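Local coordinates for protein iodotyrosine deiodinase (Thermotoga neapolitana, PDB 6TYK) that uses FMN to remove halogen from halotyrosines, reducing iodotyrosines to tyrosine with release of iodide, at residues Phe94-Lys108 against Val150-Val164. Residues are numbered along the deposited sequence; the frame is centred on the assembly and turned at random.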
# COMPACT_ATOMS: atom_id res chain seq x y z
N PHE A 94 6.96 21.35 7.73
CA PHE A 94 5.76 20.60 8.10
C PHE A 94 5.99 19.68 9.29
O PHE A 94 5.04 19.29 9.97
CB PHE A 94 5.16 19.82 6.92
CG PHE A 94 6.12 18.91 6.21
CD1 PHE A 94 6.48 17.69 6.75
CD2 PHE A 94 6.62 19.26 4.97
CE1 PHE A 94 7.35 16.84 6.08
CE2 PHE A 94 7.49 18.42 4.30
CZ PHE A 94 7.85 17.21 4.85
N LEU A 95 7.24 19.34 9.56
CA LEU A 95 7.55 18.48 10.70
C LEU A 95 7.40 19.24 12.02
O LEU A 95 7.32 18.63 13.09
CB LEU A 95 8.96 17.89 10.57
CG LEU A 95 9.13 16.89 9.43
CD1 LEU A 95 10.59 16.45 9.33
CD2 LEU A 95 8.22 15.67 9.59
N LYS A 96 7.34 20.57 11.92
CA LYS A 96 7.02 21.42 13.05
C LYS A 96 5.56 21.86 13.04
O LYS A 96 4.91 21.85 14.08
CB LYS A 96 7.93 22.66 13.08
CG LYS A 96 7.52 23.72 14.10
CD LYS A 96 8.51 24.88 14.09
CE LYS A 96 8.05 26.02 14.99
NZ LYS A 96 7.79 25.57 16.38
N GLU A 97 5.04 22.25 11.87
CA GLU A 97 3.68 22.80 11.80
C GLU A 97 2.57 21.79 12.03
O GLU A 97 1.56 22.09 12.68
CB GLU A 97 3.44 23.50 10.46
CG GLU A 97 4.39 24.66 10.16
CD GLU A 97 4.29 25.80 11.17
OE1 GLU A 97 5.04 25.79 12.17
OE2 GLU A 97 3.47 26.72 10.94
N ALA A 98 2.74 20.58 11.51
CA ALA A 98 1.71 19.56 11.65
C ALA A 98 1.48 19.25 13.12
O ALA A 98 2.42 19.04 13.87
CB ALA A 98 2.10 18.30 10.89
N PRO A 99 0.21 19.24 13.54
CA PRO A 99 -0.12 18.93 14.94
C PRO A 99 0.19 17.49 15.31
O PRO A 99 0.44 17.20 16.48
CB PRO A 99 -1.62 19.21 15.03
CG PRO A 99 -2.11 19.14 13.62
CD PRO A 99 -0.98 19.65 12.77
N TYR A 100 0.19 16.60 14.32
CA TYR A 100 0.52 15.20 14.55
C TYR A 100 1.60 14.77 13.58
O TYR A 100 1.51 15.08 12.39
CB TYR A 100 -0.68 14.30 14.28
CG TYR A 100 -1.91 14.52 15.12
CD1 TYR A 100 -1.97 14.08 16.43
CD2 TYR A 100 -3.03 15.12 14.57
CE1 TYR A 100 -3.11 14.25 17.18
CE2 TYR A 100 -4.18 15.29 15.32
CZ TYR A 100 -4.21 14.86 16.62
OH TYR A 100 -5.35 15.04 17.36
N LEU A 101 2.60 14.04 14.08
CA LEU A 101 3.42 13.23 13.19
C LEU A 101 3.06 11.78 13.47
O LEU A 101 3.33 11.25 14.55
CB LEU A 101 4.91 13.45 13.42
CG LEU A 101 5.39 14.89 13.37
CD1 LEU A 101 6.89 14.93 13.60
CD2 LEU A 101 5.03 15.53 12.04
N LEU A 102 2.40 11.16 12.50
CA LEU A 102 2.01 9.77 12.65
C LEU A 102 3.13 8.91 12.09
O LEU A 102 3.38 8.90 10.88
CB LEU A 102 0.72 9.50 11.90
CG LEU A 102 0.28 8.03 11.89
CD1 LEU A 102 -0.11 7.54 13.29
CD2 LEU A 102 -0.87 7.82 10.91
N LEU A 103 3.85 8.24 12.98
CA LEU A 103 4.91 7.34 12.56
C LEU A 103 4.33 5.95 12.40
O LEU A 103 3.74 5.40 13.32
CB LEU A 103 6.08 7.35 13.55
CG LEU A 103 7.11 8.48 13.34
CD1 LEU A 103 6.46 9.86 13.42
CD2 LEU A 103 8.23 8.36 14.35
N VAL A 104 4.51 5.40 11.21
CA VAL A 104 3.93 4.10 10.87
C VAL A 104 5.04 3.07 10.78
O VAL A 104 6.00 3.24 10.01
CB VAL A 104 3.17 4.16 9.53
CG1 VAL A 104 2.57 2.81 9.21
CG2 VAL A 104 2.08 5.23 9.58
N PHE A 105 4.93 2.02 11.59
CA PHE A 105 5.95 0.98 11.63
C PHE A 105 5.41 -0.33 11.08
O PHE A 105 4.20 -0.58 11.12
CB PHE A 105 6.39 0.73 13.07
CG PHE A 105 7.00 1.92 13.74
CD1 PHE A 105 6.20 2.92 14.27
CD2 PHE A 105 8.38 2.02 13.87
CE1 PHE A 105 6.77 4.02 14.89
CE2 PHE A 105 8.95 3.12 14.50
CZ PHE A 105 8.15 4.11 15.02
N SER A 106 6.32 -1.16 10.60
CA SER A 106 5.98 -2.52 10.20
C SER A 106 6.63 -3.53 11.14
O SER A 106 7.76 -3.35 11.60
CB SER A 106 6.41 -2.80 8.76
OG SER A 106 7.80 -2.59 8.57
N GLU A 107 5.90 -4.59 11.44
CA GLU A 107 6.42 -5.68 12.25
C GLU A 107 7.33 -6.55 11.38
O GLU A 107 6.85 -7.28 10.51
CB GLU A 107 5.27 -6.50 12.80
CG GLU A 107 5.68 -7.66 13.67
CD GLU A 107 4.49 -8.40 14.23
OE1 GLU A 107 3.43 -8.41 13.56
OE2 GLU A 107 4.61 -8.98 15.33
N LYS A 108 8.63 -6.48 11.64
CA LYS A 108 9.59 -7.16 10.77
C LYS A 108 9.33 -8.65 10.57
O LYS A 108 9.57 -9.19 9.49
CB LYS A 108 11.01 -6.95 11.29
CG LYS A 108 11.46 -5.50 11.33
CD LYS A 108 12.83 -5.41 11.97
CE LYS A 108 13.23 -3.99 12.25
NZ LYS A 108 14.57 -3.93 12.91
N VAL A 150 12.68 7.80 19.12
CA VAL A 150 11.40 7.39 19.70
C VAL A 150 11.49 6.02 20.38
O VAL A 150 10.48 5.41 20.71
CB VAL A 150 10.23 7.46 18.69
CG1 VAL A 150 10.05 8.89 18.17
CG2 VAL A 150 10.45 6.49 17.53
N ASN A 151 12.72 5.55 20.58
CA ASN A 151 12.95 4.28 21.28
C ASN A 151 12.28 3.10 20.60
O ASN A 151 11.66 2.25 21.25
CB ASN A 151 12.48 4.38 22.73
CG ASN A 151 13.07 5.57 23.46
OD1 ASN A 151 14.23 5.93 23.25
ND2 ASN A 151 12.28 6.20 24.31
N THR A 152 12.40 3.05 19.28
CA THR A 152 11.79 1.98 18.50
C THR A 152 12.36 0.63 18.91
O THR A 152 13.58 0.46 18.96
CB THR A 152 12.06 2.19 17.00
OG1 THR A 152 11.59 3.49 16.62
CG2 THR A 152 11.34 1.15 16.17
N PRO A 153 11.48 -0.33 19.22
CA PRO A 153 11.97 -1.68 19.53
C PRO A 153 12.54 -2.33 18.28
O PRO A 153 12.15 -1.99 17.17
CB PRO A 153 10.71 -2.42 20.00
CG PRO A 153 9.57 -1.65 19.50
CD PRO A 153 10.01 -0.22 19.30
N SER A 154 13.47 -3.27 18.47
CA SER A 154 14.14 -3.92 17.35
C SER A 154 13.17 -4.66 16.43
O SER A 154 13.46 -4.89 15.27
CB SER A 154 15.19 -4.90 17.88
OG SER A 154 14.59 -5.90 18.67
N GLU A 155 12.01 -5.03 16.97
CA GLU A 155 11.01 -5.78 16.21
C GLU A 155 10.28 -4.96 15.16
O GLU A 155 9.58 -5.51 14.32
CB GLU A 155 9.98 -6.40 17.16
CG GLU A 155 10.52 -7.54 18.02
CD GLU A 155 11.30 -7.07 19.23
OE1 GLU A 155 11.25 -5.86 19.55
OE2 GLU A 155 11.95 -7.91 19.88
N LEU A 156 10.43 -3.64 15.20
CA LEU A 156 9.65 -2.76 14.34
C LEU A 156 10.54 -1.95 13.43
O LEU A 156 11.62 -1.52 13.82
CB LEU A 156 8.78 -1.82 15.17
CG LEU A 156 7.75 -2.48 16.10
CD1 LEU A 156 6.93 -1.41 16.83
CD2 LEU A 156 6.83 -3.41 15.33
N ARG A 157 10.06 -1.72 12.22
CA ARG A 157 10.76 -0.90 11.25
C ARG A 157 9.93 0.33 10.95
O ARG A 157 8.76 0.21 10.59
CB ARG A 157 10.96 -1.68 9.95
CG ARG A 157 11.54 -0.86 8.84
CD ARG A 157 11.86 -1.71 7.63
NE ARG A 157 12.51 -0.91 6.60
CZ ARG A 157 13.24 -1.42 5.62
NH1 ARG A 157 13.42 -2.73 5.55
NH2 ARG A 157 13.81 -0.61 4.72
N LEU A 158 10.51 1.52 11.08
CA LEU A 158 9.79 2.72 10.69
C LEU A 158 9.66 2.76 9.18
O LEU A 158 10.66 2.69 8.47
CB LEU A 158 10.50 3.97 11.20
CG LEU A 158 9.87 5.32 10.88
CD1 LEU A 158 8.42 5.39 11.36
CD2 LEU A 158 10.71 6.42 11.52
N GLU A 159 8.43 2.86 8.69
CA GLU A 159 8.17 2.86 7.25
C GLU A 159 8.01 4.27 6.69
O GLU A 159 8.46 4.57 5.59
CB GLU A 159 6.92 2.05 6.93
CG GLU A 159 7.07 0.56 7.15
CD GLU A 159 8.00 -0.09 6.14
OE1 GLU A 159 8.33 0.56 5.12
OE2 GLU A 159 8.39 -1.25 6.36
N VAL A 160 7.32 5.12 7.43
CA VAL A 160 6.99 6.43 6.91
C VAL A 160 6.58 7.34 8.05
O VAL A 160 6.07 6.88 9.07
CB VAL A 160 5.85 6.34 5.86
CG1 VAL A 160 4.54 5.81 6.47
CG2 VAL A 160 5.61 7.69 5.22
N ILE A 161 6.88 8.63 7.90
CA ILE A 161 6.40 9.66 8.82
C ILE A 161 5.29 10.37 8.10
O ILE A 161 5.50 10.93 7.02
CB ILE A 161 7.52 10.66 9.13
CG1 ILE A 161 8.68 9.96 9.86
CG2 ILE A 161 6.98 11.85 9.95
CD1 ILE A 161 9.94 10.80 9.90
N LEU A 162 4.09 10.35 8.68
CA LEU A 162 2.95 11.02 8.07
C LEU A 162 2.55 12.22 8.91
O LEU A 162 1.82 12.07 9.89
CB LEU A 162 1.76 10.08 7.96
CG LEU A 162 1.89 8.89 7.02
CD1 LEU A 162 0.79 7.88 7.33
CD2 LEU A 162 1.78 9.34 5.57
N PRO A 163 3.02 13.42 8.54
CA PRO A 163 2.48 14.61 9.20
C PRO A 163 1.00 14.70 8.88
O PRO A 163 0.61 14.49 7.73
CB PRO A 163 3.25 15.76 8.53
CG PRO A 163 4.46 15.11 7.92
CD PRO A 163 4.01 13.74 7.51
N VAL A 164 0.18 14.95 9.90
CA VAL A 164 -1.26 15.03 9.72
C VAL A 164 -1.79 16.28 10.38
O VAL A 164 -1.41 16.62 11.50
CB VAL A 164 -1.98 13.80 10.31
CG1 VAL A 164 -3.50 13.96 10.18
CG2 VAL A 164 -1.51 12.54 9.60
O HOH W 1 14.13 -1.11 14.61
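Ser106 OG donates to Glu159 OE2 at 2.7 Å, meeting the carboxylate on the anti lone pair of that oxygen; the bend in the glutamate chain (chi2 -69°) keeps its carboxylate alongside the serine. One residue along, the Phe105 ring takes a CH-pi contact from Leu158 CD1, which sits over one face, 3.9 Å from the ring centroid. Thr152 closes on the same ring, its CG2 3.5 Å from Phe105 CE2. The serine bond and the ring contact lie at a classic beta bulge in the antiparallel pairing of 100-107 with 156-164, the two middle strands of the sheet in this nitroreductase-family fold. Glu159 and Val160 both face Val104, whose O accepts a 2.8 Å bond from Glu159 N and a weak one from Val160 N. Within the bulge, the Val104 and Val160 side chains lie side by side, pointing the same way; one pair further on along that face, Leu162 CD1 touches Val104 CG2 at 3.7 Å. Just past the C-terminal end of strand 100-107, the extended Lys108 chain brings NZ to Ser154 O, a hydrogen bond of 2.8 Å. Further out, Arg114 forms a salt bridge with Glu159 OE2 while Trp118 NE1 binds OE1, so both carboxylate oxygens are held. Phe186 of the second subunit meets the Phe105 ring edge-to-face.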